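Long-range contact in actin depolymerization factor 2 (Plasmodium berghei, PDB 2XFA), which probably binds actin and promotes the disassembly of its filaments, as members of the ADF/cofilin family do: residues 89-101 and 123-137. Sequence-based numbering, arbitrary orientation.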
loop_
_atom_site.group_PDB
_atom_site.type_symbol
_atom_site.label_atom_id
_atom_site.label_comp_id
_atom_site.label_asym_id
_atom_site.label_seq_id
_atom_site.Cartn_x
_atom_site.Cartn_y
_atom_site.Cartn_z
ATOM N N ARG A 89 14.593 11.828 -1.217
ATOM C CA ARG A 89 13.670 11.853 -2.333
ATOM C C ARG A 89 12.487 10.966 -1.989
ATOM O O ARG A 89 12.676 9.838 -1.522
ATOM C CB ARG A 89 14.347 11.327 -3.592
ATOM C CG ARG A 89 15.605 12.077 -3.986
ATOM C CD ARG A 89 15.301 13.513 -4.373
ATOM N NE ARG A 89 15.820 13.833 -5.701
ATOM C CZ ARG A 89 17.077 14.198 -5.952
ATOM N NH1 ARG A 89 17.955 14.290 -4.959
ATOM N NH2 ARG A 89 17.453 14.469 -7.197
ATOM N N ASP A 90 11.277 11.477 -2.226
ATOM C CA ASP A 90 10.040 10.721 -2.016
ATOM C C ASP A 90 9.782 9.729 -3.143
ATOM O O ASP A 90 9.717 10.119 -4.317
ATOM C CB ASP A 90 8.849 11.672 -1.927
ATOM C CG ASP A 90 8.863 12.516 -0.667
ATOM O OD1 ASP A 90 8.160 13.552 -0.643
ATOM O OD2 ASP A 90 9.577 12.144 0.294
ATOM N N ARG A 91 9.615 8.454 -2.785
ATOM C CA ARG A 91 9.344 7.383 -3.761
ATOM C C ARG A 91 7.992 6.748 -3.469
ATOM O O ARG A 91 7.651 6.503 -2.312
ATOM C CB ARG A 91 10.410 6.284 -3.694
ATOM C CG ARG A 91 11.849 6.717 -4.053
ATOM C CD ARG A 91 11.828 7.906 -4.980
ATOM N NE ARG A 91 13.032 8.004 -5.805
ATOM C CZ ARG A 91 13.274 8.999 -6.653
ATOM N NH1 ARG A 91 12.402 9.992 -6.778
ATOM N NH2 ARG A 91 14.389 9.007 -7.370
ATOM N N ILE A 92 7.230 6.446 -4.509
ATOM C CA ILE A 92 5.917 5.860 -4.296
ATOM C C ILE A 92 6.007 4.349 -4.322
ATOM O O ILE A 92 6.407 3.767 -5.323
ATOM C CB ILE A 92 4.905 6.329 -5.334
ATOM C CG1 ILE A 92 4.685 7.837 -5.215
ATOM C CG2 ILE A 92 3.581 5.606 -5.119
ATOM C CD1 ILE A 92 3.964 8.414 -6.418
ATOM N N TYR A 93 5.680 3.715 -3.201
ATOM C CA TYR A 93 5.677 2.256 -3.132
ATOM C C TYR A 93 4.241 1.772 -3.168
ATOM O O TYR A 93 3.371 2.387 -2.576
ATOM C CB TYR A 93 6.340 1.776 -1.840
ATOM C CG TYR A 93 7.840 1.801 -1.925
ATOM C CD1 TYR A 93 8.567 0.629 -2.129
ATOM C CD2 TYR A 93 8.532 3.003 -1.877
ATOM C CE1 TYR A 93 9.957 0.656 -2.233
ATOM C CE2 TYR A 93 9.918 3.042 -1.989
ATOM C CZ TYR A 93 10.625 1.871 -2.161
ATOM O OH TYR A 93 11.999 1.925 -2.266
ATOM N N PHE A 94 4.007 0.651 -3.829
ATOM C CA PHE A 94 2.705 0.012 -3.796
ATOM C C PHE A 94 2.918 -1.318 -3.073
ATOM O O PHE A 94 3.822 -2.065 -3.417
ATOM C CB PHE A 94 2.190 -0.244 -5.210
ATOM C CG PHE A 94 0.871 -0.945 -5.248
ATOM C CD1 PHE A 94 -0.304 -0.220 -5.353
ATOM C CD2 PHE A 94 0.800 -2.324 -5.154
ATOM C CE1 PHE A 94 -1.541 -0.862 -5.392
ATOM C CE2 PHE A 94 -0.437 -2.980 -5.183
ATOM C CZ PHE A 94 -1.606 -2.250 -5.302
ATOM N N ILE A 95 2.114 -1.602 -2.057
ATOM C CA ILE A 95 2.354 -2.794 -1.257
ATOM C C ILE A 95 1.093 -3.615 -1.218
ATOM O O ILE A 95 0.022 -3.107 -0.910
ATOM C CB ILE A 95 2.739 -2.418 0.183
ATOM C CG1 ILE A 95 3.986 -1.535 0.169
ATOM C CG2 ILE A 95 2.917 -3.674 1.061
ATOM C CD1 ILE A 95 4.122 -0.680 1.437
ATOM N N PHE A 96 1.223 -4.880 -1.567
ATOM C CA PHE A 96 0.119 -5.803 -1.456
ATOM C C PHE A 96 0.367 -6.637 -0.198
ATOM O O PHE A 96 1.242 -7.522 -0.165
ATOM C CB PHE A 96 0.011 -6.672 -2.708
ATOM C CG PHE A 96 -1.022 -7.771 -2.618
ATOM C CD1 PHE A 96 -2.133 -7.655 -1.774
ATOM C CD2 PHE A 96 -0.891 -8.911 -3.396
ATOM C CE1 PHE A 96 -3.069 -8.677 -1.706
ATOM C CE2 PHE A 96 -1.824 -9.939 -3.330
ATOM C CZ PHE A 96 -2.914 -9.829 -2.500
ATOM N N TRP A 97 -0.397 -6.314 0.837
ATOM C CA TRP A 97 -0.377 -7.049 2.113
ATOM C C TRP A 97 -1.315 -8.230 2.009
ATOM O O TRP A 97 -2.535 -8.065 1.846
ATOM C CB TRP A 97 -0.849 -6.138 3.222
ATOM C CG TRP A 97 -1.046 -6.794 4.583
ATOM C CD1 TRP A 97 -2.192 -6.772 5.325
ATOM C CD2 TRP A 97 -0.088 -7.536 5.360
ATOM N NE1 TRP A 97 -2.007 -7.443 6.532
ATOM C CE2 TRP A 97 -0.735 -7.933 6.571
ATOM C CE3 TRP A 97 1.244 -7.890 5.167
ATOM C CZ2 TRP A 97 -0.085 -8.673 7.575
ATOM C CZ3 TRP A 97 1.886 -8.638 6.150
ATOM C CH2 TRP A 97 1.216 -9.024 7.339
ATOM N N SER A 98 -0.732 -9.417 2.059
ATOM C CA SER A 98 -1.489 -10.636 1.919
ATOM C C SER A 98 -1.053 -11.660 2.959
ATOM O O SER A 98 -0.232 -12.528 2.664
ATOM C CB SER A 98 -1.299 -11.209 0.505
ATOM O OG SER A 98 -2.134 -12.334 0.293
ATOM N N PRO A 99 -1.606 -11.569 4.184
ATOM C CA PRO A 99 -1.160 -12.446 5.279
ATOM C C PRO A 99 -1.732 -13.846 5.184
ATOM O O PRO A 99 -2.770 -14.072 4.557
ATOM C CB PRO A 99 -1.684 -11.745 6.552
ATOM C CG PRO A 99 -2.880 -11.015 6.124
ATOM C CD PRO A 99 -2.650 -10.624 4.621
ATOM N N GLY A 100 -1.046 -14.780 5.829
ATOM C CA GLY A 100 -1.407 -16.182 5.773
ATOM C C GLY A 100 -2.740 -16.539 6.392
ATOM O O GLY A 100 -3.373 -17.503 5.955
ATOM N N LEU A 101 -3.179 -15.775 7.394
ATOM C CA LEU A 101 -4.423 -16.102 8.101
ATOM C C LEU A 101 -5.656 -15.483 7.461
ATOM O O LEU A 101 -6.757 -15.589 7.985
ATOM C CB LEU A 101 -4.339 -15.710 9.587
ATOM C CG LEU A 101 -3.488 -16.687 10.382
ATOM C CD1 LEU A 101 -3.441 -16.279 11.870
ATOM C CD2 LEU A 101 -4.063 -18.111 10.214
ATOM N N GLY A 123 3.416 6.120 -12.019
ATOM C CA GLY A 123 4.379 6.712 -11.111
ATOM C C GLY A 123 4.869 5.856 -9.939
ATOM O O GLY A 123 5.678 6.315 -9.133
ATOM N N ILE A 124 4.440 4.602 -9.854
ATOM C CA ILE A 124 4.962 3.703 -8.808
ATOM C C ILE A 124 6.456 3.412 -8.941
ATOM O O ILE A 124 6.940 2.953 -9.985
ATOM C CB ILE A 124 4.232 2.357 -8.783
ATOM C CG1 ILE A 124 2.749 2.570 -8.489
ATOM C CG2 ILE A 124 4.861 1.410 -7.741
ATOM C CD1 ILE A 124 1.942 1.293 -8.631
ATOM N N PHE A 125 7.185 3.664 -7.860
ATOM C CA PHE A 125 8.618 3.402 -7.808
ATOM C C PHE A 125 8.867 1.913 -7.661
ATOM O O PHE A 125 9.745 1.362 -8.304
ATOM C CB PHE A 125 9.263 4.165 -6.660
ATOM C CG PHE A 125 10.745 4.058 -6.629
ATOM C CD1 PHE A 125 11.529 4.953 -7.342
ATOM C CD2 PHE A 125 11.364 3.074 -5.884
ATOM C CE1 PHE A 125 12.893 4.863 -7.333
ATOM C CE2 PHE A 125 12.742 2.978 -5.867
ATOM C CZ PHE A 125 13.508 3.873 -6.600
ATOM N N LYS A 126 8.087 1.246 -6.822
ATOM C CA LYS A 126 8.216 -0.201 -6.704
ATOM C C LYS A 126 6.943 -0.828 -6.170
ATOM O O LYS A 126 6.284 -0.280 -5.285
ATOM C CB LYS A 126 9.393 -0.577 -5.807
ATOM C CG LYS A 126 9.784 -2.024 -5.931
ATOM C CD LYS A 126 11.183 -2.231 -5.414
ATOM C CE LYS A 126 11.736 -3.575 -5.826
ATOM N NZ LYS A 126 13.046 -3.839 -5.164
ATOM N N SER A 127 6.594 -1.972 -6.736
ATOM C CA SER A 127 5.437 -2.722 -6.280
ATOM C C SER A 127 5.939 -3.935 -5.489
ATOM O O SER A 127 6.871 -4.618 -5.928
ATOM C CB SER A 127 4.618 -3.163 -7.481
ATOM O OG SER A 127 3.491 -3.890 -7.037
ATOM N N LEU A 128 5.338 -4.186 -4.326
ATOM C CA LEU A 128 5.815 -5.216 -3.398
ATOM C C LEU A 128 4.686 -6.129 -2.965
ATOM O O LEU A 128 3.566 -5.702 -2.818
ATOM C CB LEU A 128 6.357 -4.568 -2.118
ATOM C CG LEU A 128 7.440 -3.499 -2.237
ATOM C CD1 LEU A 128 7.820 -2.942 -0.880
ATOM C CD2 LEU A 128 8.632 -4.124 -2.904
ATOM N N GLU A 129 5.002 -7.386 -2.725
ATOM C CA GLU A 129 4.059 -8.279 -2.099
ATOM C C GLU A 129 4.699 -8.782 -0.811
ATOM O O GLU A 129 5.847 -9.270 -0.829
ATOM C CB GLU A 129 3.703 -9.442 -3.026
ATOM C CG GLU A 129 2.642 -10.400 -2.446
ATOM C CD GLU A 129 2.364 -11.589 -3.368
ATOM O OE1 GLU A 129 2.070 -11.367 -4.567
ATOM O OE2 GLU A 129 2.441 -12.744 -2.894
ATOM N N ILE A 130 3.960 -8.625 0.283
ATOM C CA ILE A 130 4.368 -9.078 1.612
ATOM C C ILE A 130 3.321 -10.035 2.197
ATOM O O ILE A 130 2.144 -9.716 2.316
ATOM C CB ILE A 130 4.546 -7.897 2.574
ATOM C CG1 ILE A 130 5.594 -6.926 2.031
ATOM C CG2 ILE A 130 4.961 -8.393 3.958
ATOM C CD1 ILE A 130 5.896 -5.775 2.975
ATOM N N THR A 131 3.778 -11.215 2.587
ATOM C CA THR A 131 2.882 -12.268 3.016
ATOM C C THR A 131 3.334 -12.850 4.371
ATOM O O THR A 131 2.876 -13.910 4.790
ATOM C CB THR A 131 2.885 -13.374 1.956
ATOM O OG1 THR A 131 1.935 -14.388 2.303
ATOM C CG2 THR A 131 4.289 -13.970 1.823
ATOM N N CYS A 132 4.243 -12.164 5.048
ATOM C CA CYS A 132 4.766 -12.668 6.316
ATOM C C CYS A 132 3.698 -12.554 7.412
ATOM O O CYS A 132 2.532 -12.252 7.125
ATOM C CB CYS A 132 6.046 -11.917 6.709
ATOM S SG CYS A 132 5.829 -10.117 6.817
ATOM N N ASP A 133 4.079 -12.840 8.652
ATOM C CA ASP A 133 3.190 -12.586 9.790
ATOM C C ASP A 133 3.232 -11.097 10.118
ATOM O O ASP A 133 4.270 -10.435 9.934
ATOM C CB ASP A 133 3.609 -13.401 11.031
ATOM C CG ASP A 133 2.562 -13.320 12.154
ATOM O OD1 ASP A 133 2.665 -12.419 13.013
ATOM O OD2 ASP A 133 1.614 -14.130 12.142
ATOM N N ILE A 134 2.124 -10.571 10.640
ATOM C CA ILE A 134 2.062 -9.173 11.027
ATOM C C ILE A 134 3.252 -8.763 11.923
ATOM O O ILE A 134 3.681 -7.618 11.853
ATOM C CB ILE A 134 0.765 -8.817 11.763
ATOM C CG1 ILE A 134 0.702 -7.311 11.989
ATOM C CG2 ILE A 134 0.705 -9.502 13.141
ATOM C CD1 ILE A 134 0.585 -6.523 10.729
ATOM N N ASN A 135 3.739 -9.677 12.777
ATOM C CA ASN A 135 4.917 -9.432 13.624
ATOM C C ASN A 135 6.219 -9.085 12.888
ATOM O O ASN A 135 7.136 -8.500 13.478
ATOM C CB ASN A 135 5.211 -10.645 14.511
ATOM C CG ASN A 135 4.199 -10.802 15.610
ATOM O OD1 ASN A 135 3.450 -9.868 15.918
ATOM N ND2 ASN A 135 4.154 -11.984 16.201
ATOM N N GLU A 136 6.329 -9.479 11.621
ATOM C CA GLU A 136 7.553 -9.188 10.869
ATOM C C GLU A 136 7.319 -8.163 9.764
ATOM O O GLU A 136 8.260 -7.752 9.107
ATOM C CB GLU A 136 8.176 -10.456 10.286
ATOM C CG GLU A 136 8.678 -11.432 11.320
ATOM C CD GLU A 136 7.870 -12.710 11.330
ATOM O OE1 GLU A 136 7.400 -13.101 12.420
ATOM O OE2 GLU A 136 7.693 -13.312 10.246
ATOM N N PHE A 137 6.068 -7.741 9.587
ATOM C CA PHE A 137 5.749 -6.746 8.569
ATOM C C PHE A 137 6.817 -5.633 8.551
ATOM O O PHE A 137 7.462 -5.382 7.551
ATOM C CB PHE A 137 4.353 -6.151 8.796
ATOM C CG PHE A 137 3.962 -5.102 7.767
ATOM C CD1 PHE A 137 4.122 -3.752 8.027
ATOM C CD2 PHE A 137 3.461 -5.479 6.532
ATOM C CE1 PHE A 137 3.778 -2.780 7.075
ATOM C CE2 PHE A 137 3.118 -4.517 5.569
ATOM C CZ PHE A 137 3.273 -3.164 5.856
HETATM O O HOH W 1 7.875 7.112 -7.256
HETATM O O HOH W 2 -0.200 -13.282 -2.443
#
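Strands 89-97 and 126-130 run parallel, their axes 4.6 Å apart at closest and 20° from aligned, and the backbone bonds pass alternately from one to the other, from F94 N to K126 O as far as S98 N to I130 O. Where strand 89-97 ends, T131 takes over with its side chain: with chi1 at -176° OG1 lies opposite the backbone N, beside the carbonyl carbon, the rotamer from which it donates to S98 O over 2.9 Å. At the other end I92 O receives F125 N at 2.7 Å, and a water joins I92 N to G123 O.

W97 makes the largest contribution of any single residue. Its six-membered ring takes the edge of F137 on its face, the centroids 5.2 Å apart and the planes at 85°, while I130 CG2 comes up to the indole rim in plane, 3.8 Å from CZ3. I134 CD1 touches CZ2, and the indole NE1 is hydrogen-bonded to K68 O. Along the same face of the sheet Y93, I95, L128 and I130 pack together, with helix 137-146 over L128. F125 swings out toward R91, whose CG makes a CH-pi contact over the ring centre, 3.8 Å from the centroid. On the reverse face F94 CB meets I124 CD1, and F94 and F96 lie under helix 104-118. That helix links the two strands, completing the beta-alpha-beta crossover that brings 126-130 to the sheet edge in the ADF/cofilin fold.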